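Local coordinates for protein nisin leader peptide-processing serine protease NisP (Lactococcus lactis subsp. lactis, PDB 4MZD) that probably acts as a subtilisin-like serine endopeptidase, cutting the leader peptide from the precursor of the lantibiotic nisin, at residues D74-V78 against T79-E83; N220-Q223 against E224-Y228; D255-T258 against M259-F262; A316-K320 against Y321-K325. All blocks are in the same frame, centred on the assembly; numbering follows the deposited sequence.

In the fold
The four contacts are local ones at helix ends and turns of a single subtilase chain. In chain order, contact 1 lies where helix 73-79 ends. Contact 2 starts helix 222-238, contact 3 starts helix 256-264, and contact 4 spans a kink in helix 316-328. Contacts 2 and 3 are the nearest pair, centres about 19 Å apart, but do not touch. Both pack on strands 200-210 and 275-278 of the main sheet. Contact 1 sits on the opposite side of the chain's centre from contact 2, about 38 Å away between centres. Contact 4 is about 27 Å between centres from contacts 1 and 3. All are structural packing away from the predicted charge-relay residues.

Contact 1. Residues D74-V78 against T79-E83; sequences DMKYV and TNNGE
Lys76 lays its aliphatic chain alongside the amide of Asn81, and the two side chains point the same way. The amide touches with its oxygen: Asn81 OD1 is 3.5 Å from Lys76 CG. It lies equally close to the next methylene, so the contact runs along the lysine stem and does not use the ammonium group. Trp69 touches both side chains from the preceding loop.

Thr79 ties the turn together. Its hydroxyl sits between the backbone N and the carbonyl carbon (chi1 63°), which turns it back to the helix. Thr79 OG1 donates to Met75 O at 2.8 Å, coming from above the carbonyl plane. Thr79 N gives the same Met75 O a second bond of 3.1 Å. Met75 O is therefore gripped twice by one residue. The hydroxyl also accepts from the chain ahead, with Gly82 N 2.9 Å from Thr79 OG1. It thus links the last helical turn to the loop. The methyl CG2 of Thr79 rests 3.3 Å from Met75 O.

The backbone closes the turn with Asn81 N bonded to Lys76 O at 2.9 Å. This bond is almost straight, 173° at the hydrogen, and uses a lone pair in the carbonyl plane. It spans five residues, one more than an alpha-helical bond. Asn80 and Asn81 both have positive phi, consistent with the chain leaving the helix here.

Such a long backward bond beside a left-handed residue is typical of helix C-termini. Here it is joined to an ST motif at Thr79 and a type I' beta turn from Asn80 to Glu83, leading into helix 83-87.

Contact 2. Residues N220-Q223 against E224-Y228; sequences NDYQ and EYLNY
The apolar contacts centre on the Tyr222 ring, which Leu226 covers over one face. Leu226 CG stands 3.9 Å from the ring centroid and 11° off the ring normal, a CH-pi contact. The two methyls spread over the ring. Leu226 CD2 is 3.6 Å from Tyr222 CZ, at the hydroxyl end, and Leu226 CD1 is 3.7 Å from Tyr222 CE2. Tyr222 reaches this place because its CG is anti to the backbone N (chi1 -167°), swinging the ring along the helix side.

Tyr225 is the aromatic neighbour. Its ring is nearly parallel to that of Tyr222, with planes at 22°, but the two are slid apart and barely overlap. The touch is between Tyr222 CE1 and Tyr225 CD2 at 3.5 Å.

Among the hydrogen bonds, Asn220 OD1 accepts from Tyr222 N at 3.0 Å and forms an Asx turn just before the helix. Regular helical bonds follow, such as Leu226 N to Tyr222 O at 2.8 Å. Gln223 NE2 slants across to Asn227 OD1, a weak bond of 3.1 Å.

The charged groups are Asp221 and Glu224, whose carboxylates approach each other. One water donates to Asp221 OD1 and Glu224 OE2 and bridges them. Arg482, in a salt bridge with Asp221 OD1, would probably ease the like-charge repulsion. Asp221 OD2 also accepts from the Tyr215 hydroxyl and Met210 N, while Glu224 OE1 is hydrogen-bonded to Ser183 and Gln207.

This start of helix 222-238 rests on strand 200-210, where Leu209 meets Asp221, Glu224 and Tyr225. Tyr225 also touches Val276 of strand 275-278, and Tyr228 packs against helix 183-195.

Contact 3. Residues D255-T258 against M259-F262; sequences DNQT and MINF
Two torsions of Gln257 bring its amide to Asn261, one helical turn on. CG leaves anti to the backbone N (chi1 -176°), and the bend at chi2, 62°, folds the end forward along the helix. Asn261 turns its own CG beside its backbone N and meets the glutamine amide obliquely. Gln257 NE2 donates to Asn261 OD1 at 2.8 Å. The acceptor lies in the amide plane of the glutamine. Seen from the asparagine, the donor stands above the carbonyl plane and not on a lone pair. The two amide planes are 42° apart. Asn261 CG also lies 3.2 Å from Gln257 O, so the asparagine packs against the backbone as well. The same Gln257 O takes the helical bond from Asn261 N at 2.9 Å.

The helix is capped at its start by Asp255, the N-cap residue. Asp255 OD1 accepts a weak bond from Thr258 N, at 3.3 Å, serving an early N-H. Thr258 OG1 donates a second weak bond to Asp255 OD2 at 3.0 Å. Met259 N bonds to Asp255 O at 3.2 Å, and Ile260 N to Asn256 O at 2.9 Å.

Asn256 meets Ile260 at a slant, with Asn256 ND2 3.8 Å from Ile260 CG1. The polar end of Asn256 is held from outside the helix. Its OD1 accepts from Val275 N, and its ND2 donates to Gly273 O, so this amide binds the chain entering strand 275-278.

Helix 256-264 thus packs one side on the main sheet. Met259 and Ile260 both touch Val275 of strand 275-278, and Met259 meets Tyr208 and Ile260 meets Met210 of strand 200-210.

Contact 4. Residues A316-K320 against Y321-K325; sequences ANFKK and YGQDK
Tyr321 meets two side chains of the preceding turn, Lys320 over one ring face and Asn317 alongside. Lys320 runs along the ring, pointing the same way. Lys320 CB is 3.8 Å from the centroid of the Tyr321 ring and almost straight above it, a CH-pi contact. The lysine chain continues to the phenol end, where Lys320 CE is 3.7 Å from Tyr321 CZ. Asn317 also points the same way as the tyrosine, with its amide plane 12° from the ring plane. Asn317 OD1 is 3.6 Å from Tyr321 CE2. The amide nitrogen of Asn317 bonds to Asp335, and Tyr331 stacks on the tyrosine ring.

Phe318 and Gln323 also run side by side. Phe318 CE1 is 3.9 Å from Gln323 CB, and the ring and the glutamine amide planes are 77° apart.

Tyr321 N bonds to Asn317 O at 2.9 Å, and Gly322 N to Phe318 O at 2.9 Å. After Gly322 the helix kinks: the N atoms of Gln323 and Asp324 make no bond to the turn before. The axes of the two short segments stand at 87°.

The side-chain contact is thus mainly dispersion and CH-pi packing at the surface. Direction comes from the two backbone bonds, and Gly322 takes backbone angles that suit a residue without a side chain.

Contact 1. Residues D74-V78 against T79-E83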
loop_
_atom_site.group_PDB
_atom_site.type_symbol
_atom_site.label_atom_id
_atom_site.label_comp_id
_atom_site.label_asym_id
_atom_site.label_seq_id
_atom_site.Cartn_x
_atom_site.Cartn_y
_atom_site.Cartn_z
ATOM N N ASP A 74 8.399 -13.822 2.831
ATOM C CA ASP A 74 7.191 -13.044 3.060
ATOM C C ASP A 74 6.019 -13.564 2.222
ATOM O O ASP A 74 4.867 -13.562 2.666
ATOM C CB ASP A 74 7.473 -11.568 2.761
ATOM C CG ASP A 74 7.934 -11.336 1.331
ATOM O OD1 ASP A 74 8.835 -12.065 0.861
ATOM O OD2 ASP A 74 7.386 -10.424 0.670
ATOM N N MET A 75 6.323 -14.013 1.007
ATOM C CA MET A 75 5.323 -14.596 0.125
ATOM C C MET A 75 4.978 -16.011 0.588
ATOM O O MET A 75 3.820 -16.414 0.566
ATOM C CB MET A 75 5.829 -14.586 -1.324
ATOM C CG MET A 75 4.780 -14.400 -2.394
ATOM S SD MET A 75 3.751 -12.918 -2.179
ATOM C CE MET A 75 4.738 -11.503 -2.673
ATOM N N LYS A 76 5.982 -16.766 1.023
ATOM C CA LYS A 76 5.713 -18.089 1.579
ATOM C C LYS A 76 4.746 -17.977 2.756
ATOM O O LYS A 76 3.864 -18.818 2.941
ATOM C CB LYS A 76 7.006 -18.766 2.038
ATOM C CG LYS A 76 7.969 -19.119 0.925
ATOM C CD LYS A 76 9.197 -19.791 1.512
ATOM C CE LYS A 76 10.268 -20.047 0.472
ATOM N NZ LYS A 76 11.385 -20.812 1.093
ATOM N N TYR A 77 4.918 -16.930 3.554
ATOM C CA TYR A 77 4.109 -16.752 4.752
ATOM C C TYR A 77 2.609 -16.655 4.433
ATOM O O TYR A 77 1.778 -17.272 5.094
ATOM C CB TYR A 77 4.577 -15.511 5.514
ATOM C CG TYR A 77 3.951 -15.355 6.875
ATOM C CD1 TYR A 77 4.587 -15.836 8.010
ATOM C CD2 TYR A 77 2.726 -14.717 7.029
ATOM C CE1 TYR A 77 4.014 -15.688 9.261
ATOM C CE2 TYR A 77 2.149 -14.567 8.267
ATOM C CZ TYR A 77 2.797 -15.055 9.382
ATOM O OH TYR A 77 2.212 -14.906 10.619
ATOM N N VAL A 78 2.258 -15.882 3.415
ATOM C CA VAL A 78 0.840 -15.656 3.120
ATOM C C VAL A 78 0.211 -16.662 2.150
ATOM O O VAL A 78 -1.019 -16.721 2.036
ATOM C CB VAL A 78 0.561 -14.215 2.618
ATOM C CG1 VAL A 78 0.938 -13.200 3.684
ATOM C CG2 VAL A 78 1.295 -13.931 1.314
ATOM N N THR A 79 1.048 -17.453 1.471
ATOM C CA THR A 79 0.579 -18.429 0.486
ATOM C C THR A 79 0.657 -19.880 0.973
ATOM O O THR A 79 0.355 -20.792 0.210
ATOM C CB THR A 79 1.416 -18.373 -0.819
ATOM O OG1 THR A 79 2.774 -18.733 -0.527
ATOM C CG2 THR A 79 1.351 -17.001 -1.484
ATOM N N ASN A 80 1.055 -20.079 2.227
ATOM C CA ASN A 80 1.362 -21.413 2.735
ATOM C C ASN A 80 2.414 -22.077 1.862
ATOM O O ASN A 80 2.200 -23.157 1.304
ATOM C CB ASN A 80 0.113 -22.287 2.823
ATOM C CG ASN A 80 -0.787 -21.890 3.965
ATOM O OD1 ASN A 80 -0.438 -21.027 4.773
ATOM N ND2 ASN A 80 -1.949 -22.525 4.048
ATOM N N ASN A 81 3.552 -21.403 1.746
ATOM C CA ASN A 81 4.665 -21.887 0.941
ATOM C C ASN A 81 4.226 -22.358 -0.441
ATOM O O ASN A 81 4.565 -23.455 -0.897
ATOM C CB ASN A 81 5.480 -22.960 1.672
ATOM C CG ASN A 81 6.888 -23.078 1.126
ATOM O OD1 ASN A 81 7.243 -22.406 0.155
ATOM N ND2 ASN A 81 7.706 -23.920 1.753
ATOM N N GLY A 82 3.458 -21.500 -1.100
ATOM C CA GLY A 82 3.081 -21.705 -2.484
ATOM C C GLY A 82 1.757 -22.401 -2.722
ATOM O O GLY A 82 1.300 -22.463 -3.858
ATOM N N GLU A 83 1.127 -22.918 -1.670
ATOM C CA GLU A 83 -0.121 -23.648 -1.844
ATOM C C GLU A 83 -1.177 -22.833 -2.580
ATOM O O GLU A 83 -1.902 -23.361 -3.420
ATOM C CB GLU A 83 -0.698 -24.104 -0.500
ATOM C CG GLU A 83 -1.986 -24.910 -0.677
ATOM C CD GLU A 83 -2.689 -25.256 0.620
ATOM O OE1 GLU A 83 -2.199 -24.863 1.698
ATOM O OE2 GLU A 83 -3.745 -25.928 0.555
HETATM O O HOH W 1 1.993 -19.704 6.273
#

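Contact 2. Residues N220-Q223 against E224-Y228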
loop_
_atom_site.group_PDB
_atom_site.type_symbol
_atom_site.label_atom_id
_atom_site.label_comp_id
_atom_site.label_asym_id
_atom_site.label_seq_id
_atom_site.Cartn_x
_atom_site.Cartn_y
_atom_site.Cartn_z
ATOM N N ASN A 220 -7.353 23.697 10.264
ATOM C CA ASN A 220 -6.927 22.311 10.414
ATOM C C ASN A 220 -7.000 21.604 9.062
ATOM O O ASN A 220 -7.127 22.264 8.034
ATOM C CB ASN A 220 -7.717 21.588 11.517
ATOM C CG ASN A 220 -9.204 21.541 11.241
ATOM O OD1 ASN A 220 -9.627 21.305 10.111
ATOM N ND2 ASN A 220 -10.011 21.764 12.278
ATOM N N ASP A 221 -6.904 20.276 9.055
ATOM C CA ASP A 221 -6.784 19.525 7.805
ATOM C C ASP A 221 -8.090 18.876 7.353
ATOM O O ASP A 221 -8.076 17.974 6.517
ATOM C CB ASP A 221 -5.716 18.440 7.951
ATOM C CG ASP A 221 -4.388 18.991 8.409
ATOM O OD1 ASP A 221 -3.968 20.055 7.898
ATOM O OD2 ASP A 221 -3.758 18.355 9.284
ATOM N N TYR A 222 -9.222 19.340 7.872
ATOM C CA TYR A 222 -10.480 18.664 7.579
ATOM C C TYR A 222 -10.855 18.697 6.098
ATOM O O TYR A 222 -11.445 17.745 5.594
ATOM C CB TYR A 222 -11.612 19.237 8.436
ATOM C CG TYR A 222 -12.890 18.419 8.444
ATOM C CD1 TYR A 222 -12.868 17.035 8.591
ATOM C CD2 TYR A 222 -14.124 19.044 8.336
ATOM C CE1 TYR A 222 -14.047 16.296 8.621
ATOM C CE2 TYR A 222 -15.298 18.321 8.361
ATOM C CZ TYR A 222 -15.259 16.952 8.499
ATOM O OH TYR A 222 -16.454 16.262 8.535
ATOM N N GLN A 223 -10.512 19.769 5.388
ATOM C CA GLN A 223 -10.841 19.820 3.967
ATOM C C GLN A 223 -10.180 18.683 3.192
ATOM O O GLN A 223 -10.818 18.061 2.347
ATOM C CB GLN A 223 -10.489 21.172 3.339
ATOM C CG GLN A 223 -10.903 21.280 1.870
ATOM C CD GLN A 223 -12.409 21.234 1.673
ATOM O OE1 GLN A 223 -13.100 22.219 1.914
ATOM N NE2 GLN A 223 -12.923 20.092 1.234
ATOM N N GLU A 224 -8.904 18.412 3.467
ATOM C CA GLU A 224 -8.239 17.294 2.800
ATOM C C GLU A 224 -8.941 15.983 3.127
ATOM O O GLU A 224 -9.119 15.129 2.261
ATOM C CB GLU A 224 -6.771 17.181 3.202
ATOM C CG GLU A 224 -5.857 18.256 2.652
ATOM C CD GLU A 224 -4.399 17.883 2.835
ATOM O OE1 GLU A 224 -3.893 17.050 2.053
ATOM O OE2 GLU A 224 -3.760 18.396 3.777
ATOM N N TYR A 225 -9.322 15.821 4.391
ATOM C CA TYR A 225 -10.029 14.625 4.819
ATOM C C TYR A 225 -11.318 14.466 4.018
ATOM O O TYR A 225 -11.623 13.381 3.518
ATOM C CB TYR A 225 -10.309 14.707 6.319
ATOM C CG TYR A 225 -11.106 13.570 6.912
ATOM C CD1 TYR A 225 -10.472 12.459 7.451
ATOM C CD2 TYR A 225 -12.492 13.627 6.977
ATOM C CE1 TYR A 225 -11.199 11.430 8.019
ATOM C CE2 TYR A 225 -13.219 12.599 7.537
ATOM C CZ TYR A 225 -12.570 11.506 8.058
ATOM O OH TYR A 225 -13.296 10.483 8.621
ATOM N N LEU A 226 -12.072 15.554 3.886
ATOM C CA LEU A 226 -13.321 15.517 3.129
ATOM C C LEU A 226 -13.099 15.198 1.653
ATOM O O LEU A 226 -13.931 14.554 1.015
ATOM C CB LEU A 226 -14.068 16.841 3.263
ATOM C CG LEU A 226 -14.651 17.113 4.643
ATOM C CD1 LEU A 226 -15.304 18.478 4.627
ATOM C CD2 LEU A 226 -15.650 16.034 5.049
ATOM N N ASN A 227 -11.987 15.668 1.101
ATOM C CA ASN A 227 -11.660 15.374 -0.291
ATOM C C ASN A 227 -11.360 13.889 -0.507
ATOM O O ASN A 227 -11.784 13.303 -1.507
ATOM C CB ASN A 227 -10.503 16.251 -0.771
ATOM C CG ASN A 227 -10.882 17.716 -0.865
ATOM O OD1 ASN A 227 -12.062 18.063 -0.882
ATOM N ND2 ASN A 227 -9.878 18.583 -0.942
ATOM N N TYR A 228 -10.640 13.279 0.429
ATOM C CA TYR A 228 -10.457 11.833 0.393
ATOM C C TYR A 228 -11.798 11.139 0.538
ATOM O O TYR A 228 -12.083 10.172 -0.171
ATOM C CB TYR A 228 -9.572 11.339 1.525
ATOM C CG TYR A 228 -8.087 11.411 1.293
ATOM C CD1 TYR A 228 -7.274 12.115 2.167
ATOM C CD2 TYR A 228 -7.489 10.746 0.231
ATOM C CE1 TYR A 228 -5.909 12.173 1.987
ATOM C CE2 TYR A 228 -6.120 10.797 0.038
ATOM C CZ TYR A 228 -5.336 11.509 0.920
ATOM O OH TYR A 228 -3.972 11.554 0.713
HETATM O O HOH W 2 -4.481 20.515 5.241
#

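Contact 3. Residues D255-T258 against M259-F262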
loop_
_atom_site.group_PDB
_atom_site.type_symbol
_atom_site.label_atom_id
_atom_site.label_comp_id
_atom_site.label_asym_id
_atom_site.label_seq_id
_atom_site.Cartn_x
_atom_site.Cartn_y
_atom_site.Cartn_z
ATOM N N ASP A 255 -4.380 6.102 19.843
ATOM C CA ASP A 255 -3.790 6.857 20.943
ATOM C C ASP A 255 -3.550 8.278 20.460
ATOM O O ASP A 255 -2.478 8.603 19.948
ATOM C CB ASP A 255 -2.481 6.209 21.400
ATOM C CG ASP A 255 -1.876 6.895 22.617
ATOM O OD1 ASP A 255 -2.272 8.036 22.930
ATOM O OD2 ASP A 255 -0.989 6.292 23.252
ATOM N N ASN A 256 -4.561 9.126 20.597
ATOM C CA ASN A 256 -4.481 10.443 19.989
ATOM C C ASN A 256 -3.366 11.322 20.538
ATOM O O ASN A 256 -2.742 12.062 19.783
ATOM C CB ASN A 256 -5.820 11.181 20.033
ATOM C CG ASN A 256 -5.925 12.224 18.944
ATOM O OD1 ASN A 256 -5.988 11.888 17.766
ATOM N ND2 ASN A 256 -5.926 13.492 19.326
ATOM N N GLN A 257 -3.107 11.245 21.839
ATOM C CA GLN A 257 -2.071 12.094 22.412
ATOM C C GLN A 257 -0.704 11.774 21.817
ATOM O O GLN A 257 0.099 12.666 21.563
ATOM C CB GLN A 257 -2.029 11.984 23.936
ATOM C CG GLN A 257 -1.019 12.929 24.560
ATOM C CD GLN A 257 -1.343 14.384 24.277
ATOM O OE1 GLN A 257 -2.422 14.867 24.621
ATOM N NE2 GLN A 257 -0.412 15.088 23.640
ATOM N N THR A 258 -0.449 10.491 21.595
ATOM C CA THR A 258 0.814 10.075 21.010
ATOM C C THR A 258 0.936 10.573 19.570
ATOM O O THR A 258 2.020 10.956 19.131
ATOM C CB THR A 258 0.993 8.549 21.091
ATOM O OG1 THR A 258 1.151 8.169 22.466
ATOM C CG2 THR A 258 2.218 8.108 20.301
ATOM N N MET A 259 -0.179 10.588 18.844
ATOM C CA MET A 259 -0.180 11.102 17.475
ATOM C C MET A 259 0.013 12.619 17.452
ATOM O O MET A 259 0.676 13.155 16.563
ATOM C CB MET A 259 -1.464 10.715 16.735
ATOM C CG MET A 259 -1.624 9.219 16.502
ATOM S SD MET A 259 -3.016 8.797 15.415
ATOM C CE MET A 259 -2.226 8.724 13.803
ATOM N N ILE A 260 -0.572 13.312 18.422
ATOM C CA ILE A 260 -0.343 14.741 18.545
ATOM C C ILE A 260 1.127 15.029 18.857
ATOM O O ILE A 260 1.735 15.913 18.253
ATOM C CB ILE A 260 -1.244 15.358 19.622
ATOM C CG1 ILE A 260 -2.681 15.442 19.104
ATOM C CG2 ILE A 260 -0.744 16.748 20.014
ATOM C CD1 ILE A 260 -2.866 16.465 18.007
ATOM N N ASN A 261 1.693 14.283 19.800
ATOM C CA ASN A 261 3.103 14.449 20.136
ATOM C C ASN A 261 3.997 14.230 18.923
ATOM O O ASN A 261 4.986 14.934 18.733
ATOM C CB ASN A 261 3.514 13.505 21.265
ATOM C CG ASN A 261 2.844 13.843 22.576
ATOM O OD1 ASN A 261 2.285 14.928 22.738
ATOM N ND2 ASN A 261 2.902 12.916 23.526
ATOM N N PHE A 262 3.642 13.248 18.101
ATOM C CA PHE A 262 4.378 12.993 16.872
ATOM C C PHE A 262 4.270 14.205 15.945
ATOM O O PHE A 262 5.274 14.699 15.440
ATOM C CB PHE A 262 3.864 11.711 16.204
ATOM C CG PHE A 262 4.516 11.400 14.885
ATOM C CD1 PHE A 262 5.685 10.654 14.826
ATOM C CD2 PHE A 262 3.949 11.839 13.701
ATOM C CE1 PHE A 262 6.280 10.365 13.605
ATOM C CE2 PHE A 262 4.537 11.552 12.481
ATOM C CZ PHE A 262 5.701 10.816 12.435
#

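Contact 4. Residues A316-K320 against Y321-K325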
loop_
_atom_site.group_PDB
_atom_site.type_symbol
_atom_site.label_atom_id
_atom_site.label_comp_id
_atom_site.label_asym_id
_atom_site.label_seq_id
_atom_site.Cartn_x
_atom_site.Cartn_y
_atom_site.Cartn_z
ATOM N N ALA A 316 14.239 -3.751 13.209
ATOM C CA ALA A 316 14.745 -3.891 14.574
ATOM C C ALA A 316 16.230 -4.240 14.612
ATOM O O ALA A 316 16.981 -3.690 15.419
ATOM C CB ALA A 316 13.936 -4.917 15.331
ATOM N N ASN A 317 16.656 -5.156 13.750
ATOM C CA ASN A 317 18.062 -5.541 13.728
ATOM C C ASN A 317 18.931 -4.510 13.034
ATOM O O ASN A 317 20.052 -4.254 13.456
ATOM C CB ASN A 317 18.237 -6.930 13.131
ATOM C CG ASN A 317 17.505 -7.973 13.928
ATOM O OD1 ASN A 317 17.647 -8.031 15.150
ATOM N ND2 ASN A 317 16.687 -8.775 13.262
ATOM N N PHE A 318 18.411 -3.902 11.973
ATOM C CA PHE A 318 19.118 -2.787 11.369
ATOM C C PHE A 318 19.460 -1.737 12.429
ATOM O O PHE A 318 20.586 -1.231 12.485
ATOM C CB PHE A 318 18.294 -2.150 10.252
ATOM C CG PHE A 318 19.045 -1.096 9.494
ATOM C CD1 PHE A 318 19.727 -1.415 8.335
ATOM C CD2 PHE A 318 19.093 0.212 9.954
ATOM C CE1 PHE A 318 20.431 -0.451 7.641
ATOM C CE2 PHE A 318 19.797 1.180 9.265
ATOM C CZ PHE A 318 20.465 0.847 8.106
ATOM N N LYS A 319 18.483 -1.400 13.263
ATOM C CA LYS A 319 18.680 -0.371 14.277
ATOM C C LYS A 319 19.648 -0.789 15.379
ATOM O O LYS A 319 20.420 0.033 15.873
ATOM C CB LYS A 319 17.339 0.015 14.882
ATOM C CG LYS A 319 16.474 0.799 13.948
ATOM C CD LYS A 319 15.118 1.022 14.565
ATOM C CE LYS A 319 14.207 1.720 13.593
ATOM N NZ LYS A 319 14.868 2.913 13.010
ATOM N N LYS A 320 19.604 -2.051 15.783
ATOM C CA LYS A 320 20.515 -2.526 16.820
ATOM C C LYS A 320 21.955 -2.615 16.340
ATOM O O LYS A 320 22.879 -2.261 17.070
ATOM C CB LYS A 320 20.100 -3.899 17.336
ATOM C CG LYS A 320 18.930 -3.883 18.276
ATOM C CD LYS A 320 18.847 -5.176 19.062
ATOM C CE LYS A 320 18.447 -6.340 18.181
ATOM N NZ LYS A 320 18.189 -7.561 18.991
ATOM N N TYR A 321 22.150 -3.116 15.126
ATOM C CA TYR A 321 23.481 -3.531 14.703
ATOM C C TYR A 321 24.165 -2.587 13.733
ATOM O O TYR A 321 25.378 -2.641 13.576
ATOM C CB TYR A 321 23.431 -4.947 14.129
ATOM C CG TYR A 321 22.816 -5.930 15.097
ATOM C CD1 TYR A 321 23.283 -6.023 16.399
ATOM C CD2 TYR A 321 21.743 -6.725 14.729
ATOM C CE1 TYR A 321 22.717 -6.900 17.301
ATOM C CE2 TYR A 321 21.165 -7.600 15.625
ATOM C CZ TYR A 321 21.656 -7.680 16.910
ATOM O OH TYR A 321 21.086 -8.550 17.803
ATOM N N GLY A 322 23.389 -1.727 13.088
ATOM C CA GLY A 322 23.937 -0.833 12.093
ATOM C C GLY A 322 24.053 -1.496 10.736
ATOM O O GLY A 322 24.038 -2.728 10.608
ATOM N N GLN A 323 24.188 -0.662 9.720
ATOM C CA GLN A 323 24.165 -1.107 8.341
ATOM C C GLN A 323 25.230 -2.149 7.995
ATOM O O GLN A 323 24.936 -3.138 7.324
ATOM C CB GLN A 323 24.303 0.111 7.441
ATOM C CG GLN A 323 24.253 -0.198 5.980
ATOM C CD GLN A 323 24.237 1.064 5.166
ATOM O OE1 GLN A 323 25.275 1.688 4.942
ATOM N NE2 GLN A 323 23.051 1.472 4.747
ATOM N N ASP A 324 26.465 -1.945 8.439
ATOM C CA ASP A 324 27.531 -2.862 8.049
ATOM C C ASP A 324 27.259 -4.290 8.510
ATOM O O ASP A 324 27.376 -5.235 7.733
ATOM C CB ASP A 324 28.885 -2.374 8.564
ATOM C CG ASP A 324 29.336 -1.103 7.876
ATOM O OD1 ASP A 324 29.020 -0.938 6.677
ATOM O OD2 ASP A 324 29.995 -0.270 8.530
ATOM N N LYS A 325 26.894 -4.440 9.777
ATOM C CA LYS A 325 26.618 -5.755 10.348
ATOM C C LYS A 325 25.302 -6.331 9.824
ATOM O O LYS A 325 25.183 -7.536 9.604
ATOM C CB LYS A 325 26.604 -5.672 11.879
ATOM C CG LYS A 325 26.181 -6.953 12.598
ATOM C CD LYS A 325 26.424 -6.863 14.103
ATOM C CE LYS A 325 25.787 -8.037 14.840
ATOM N NZ LYS A 325 26.065 -8.002 16.308
#